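PDB 5I97: conjugal transfer protein from Escherichia coli, which is a VirB8-like inner-membrane component of the pKM101 type IV secretion system, probably helping to assemble the channel used in conjugal DNA transfer. Local coordinates for residues His40-Asp45 with Ile106-Val111. Residues are numbered along the deposited sequence; the frame is centred on the assembly and turned at random.
Sequences HRESYD and IRFTTV
Glu42, in the last turn of its helix, meets Phe108 of the strand mainly through carbon atoms. Its CG lies 3.6 Å from CE2 and 3.7 Å from CZ of Phe108, an oblique approach to the far end of the ring, and CB adds a contact of 3.8 Å to the same CE2. The two side chains cross at about a right angle. The Glu42 chain folds at chi2 (-60°), bringing CD back beside CA instead of extending it away; the carboxylate plane is inclined 49° to the ring, with CD 4.1 Å from Phe108 CZ. A second, looser van der Waals contact joins Glu42 O to Thr110 CG2 at 4.4 Å.

No hydrogen bond crosses between 40-45 and 106-111; the polar ends have other partners: Glu42 OE2 with Tyr156 OH, and Thr110 OG1 with Trp126 NE1. The Phe108 ring also stacks with that of Trp126.

In this VirB8-family domain of the NTF2 clan, probably the periplasmic part of the protein, the contact seats the C-terminal end of helix 27-42 on the antiparallel sheet. Phe108 and Thr110 point from strand 103-114 toward the helix, while Val90 of strand 86-98 and Val158 of strand 151-160 also pack against Glu42.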
loop_
_atom_site.group_PDB
_atom_site.type_symbol
_atom_site.label_atom_id
_atom_site.label_comp_id
_atom_site.label_asym_id
_atom_site.label_seq_id
_atom_site.Cartn_x
_atom_site.Cartn_y
_atom_site.Cartn_z
ATOM N N HIS A 40 11.524 3.156 10.293
ATOM C CA HIS A 40 12.313 4.132 9.557
ATOM C C HIS A 40 13.567 3.496 8.969
ATOM O O HIS A 40 13.961 3.810 7.851
ATOM C CB HIS A 40 12.737 5.293 10.459
ATOM C CG HIS A 40 11.690 6.340 10.671
ATOM N ND1 HIS A 40 11.013 6.945 9.633
ATOM C CD2 HIS A 40 11.220 6.911 11.806
ATOM C CE1 HIS A 40 10.170 7.836 10.120
ATOM N NE2 HIS A 40 10.277 7.836 11.437
ATOM N N ARG A 41 14.191 2.608 9.736
ATOM C CA ARG A 41 15.497 2.076 9.373
ATOM C C ARG A 41 15.436 0.876 8.431
ATOM O O ARG A 41 16.272 0.747 7.543
ATOM C CB ARG A 41 16.272 1.708 10.635
ATOM C CG ARG A 41 17.597 1.060 10.373
ATOM C CD ARG A 41 18.539 1.201 11.535
ATOM N NE ARG A 41 19.806 0.537 11.258
ATOM C CZ ARG A 41 20.921 0.710 11.955
ATOM N NH1 ARG A 41 20.951 1.552 12.980
ATOM N NH2 ARG A 41 22.012 0.047 11.619
ATOM N N GLU A 42 14.437 0.019 8.604
ATOM C CA GLU A 42 14.380 -1.226 7.849
ATOM C C GLU A 42 13.493 -1.113 6.624
ATOM O O GLU A 42 13.486 -1.997 5.777
ATOM C CB GLU A 42 13.890 -2.370 8.743
ATOM C CG GLU A 42 14.775 -2.611 9.945
ATOM C CD GLU A 42 16.189 -2.961 9.556
ATOM O OE1 GLU A 42 16.374 -3.601 8.501
ATOM O OE2 GLU A 42 17.122 -2.570 10.291
ATOM N N SER A 43 12.747 -0.024 6.525
ATOM C CA SER A 43 11.979 0.220 5.320
ATOM C C SER A 43 12.864 0.829 4.256
ATOM O O SER A 43 13.903 1.419 4.552
ATOM C CB SER A 43 10.807 1.162 5.576
ATOM O OG SER A 43 9.950 0.687 6.587
ATOM N N TYR A 44 12.446 0.678 3.009
ATOM C CA TYR A 44 13.021 1.457 1.933
ATOM C C TYR A 44 11.927 1.976 1.016
ATOM O O TYR A 44 11.206 1.210 0.370
ATOM C CB TYR A 44 14.039 0.666 1.120
ATOM C CG TYR A 44 14.646 1.542 0.055
ATOM C CD1 TYR A 44 15.658 2.438 0.362
ATOM C CD2 TYR A 44 14.163 1.518 -1.249
ATOM C CE1 TYR A 44 16.191 3.252 -0.600
ATOM C CE2 TYR A 44 14.693 2.328 -2.212
ATOM C CZ TYR A 44 15.705 3.198 -1.890
ATOM O OH TYR A 44 16.242 4.013 -2.867
ATOM N N ASP A 45 11.815 3.293 0.969
ATOM C CA ASP A 45 10.923 3.945 0.039
ATOM C C ASP A 45 11.591 5.225 -0.429
ATOM O O ASP A 45 11.849 6.127 0.378
ATOM C CB ASP A 45 9.576 4.212 0.708
ATOM C CG ASP A 45 8.587 4.864 -0.214
ATOM O OD1 ASP A 45 8.699 4.675 -1.435
ATOM O OD2 ASP A 45 7.663 5.534 0.285
ATOM N N ILE A 106 12.534 -6.761 19.147
ATOM C CA ILE A 106 11.458 -6.517 18.207
ATOM C C ILE A 106 11.479 -7.522 17.054
ATOM O O ILE A 106 12.458 -7.621 16.315
ATOM C CB ILE A 106 11.527 -5.080 17.668
ATOM C CG1 ILE A 106 11.292 -4.102 18.822
ATOM C CG2 ILE A 106 10.523 -4.867 16.550
ATOM C CD1 ILE A 106 11.136 -2.665 18.402
ATOM N N ARG A 107 10.384 -8.253 16.896
ATOM C CA ARG A 107 10.256 -9.185 15.788
ATOM C C ARG A 107 9.434 -8.567 14.682
ATOM O O ARG A 107 8.312 -8.111 14.905
ATOM C CB ARG A 107 9.633 -10.487 16.267
ATOM C CG ARG A 107 10.566 -11.262 17.155
ATOM C CD ARG A 107 10.019 -12.617 17.516
ATOM N NE ARG A 107 11.037 -13.433 18.174
ATOM C CZ ARG A 107 11.460 -13.261 19.422
ATOM N NH1 ARG A 107 10.979 -12.274 20.166
ATOM N NH2 ARG A 107 12.388 -14.069 19.917
ATOM N N PHE A 108 9.995 -8.567 13.478
ATOM C CA PHE A 108 9.345 -7.882 12.384
ATOM C C PHE A 108 9.517 -8.581 11.043
ATOM O O PHE A 108 10.401 -9.412 10.846
ATOM C CB PHE A 108 9.861 -6.430 12.312
ATOM C CG PHE A 108 11.320 -6.299 11.956
ATOM C CD1 PHE A 108 12.304 -6.536 12.899
ATOM C CD2 PHE A 108 11.709 -5.869 10.698
ATOM C CE1 PHE A 108 13.632 -6.405 12.575
ATOM C CE2 PHE A 108 13.042 -5.716 10.386
ATOM C CZ PHE A 108 14.000 -5.990 11.318
ATOM N N THR A 109 8.653 -8.206 10.116
ATOM C CA THR A 109 8.610 -8.810 8.806
ATOM C C THR A 109 8.785 -7.754 7.736
ATOM O O THR A 109 8.165 -6.696 7.792
ATOM C CB THR A 109 7.292 -9.556 8.586
ATOM O OG1 THR A 109 7.254 -10.682 9.463
ATOM C CG2 THR A 109 7.181 -10.052 7.146
ATOM N N THR A 110 9.648 -8.043 6.775
ATOM C CA THR A 110 9.818 -7.166 5.627
ATOM C C THR A 110 9.248 -7.816 4.369
ATOM O O THR A 110 9.386 -9.018 4.156
ATOM C CB THR A 110 11.298 -6.798 5.400
ATOM O OG1 THR A 110 12.089 -7.987 5.340
ATOM C CG2 THR A 110 11.797 -5.934 6.539
ATOM N N VAL A 111 8.587 -7.004 3.557
ATOM C CA VAL A 111 8.112 -7.438 2.250
ATOM C C VAL A 111 8.740 -6.548 1.188
ATOM O O VAL A 111 8.432 -5.362 1.096
ATOM C CB VAL A 111 6.578 -7.376 2.131
ATOM C CG1 VAL A 111 6.143 -7.712 0.710
ATOM C CG2 VAL A 111 5.925 -8.323 3.122
#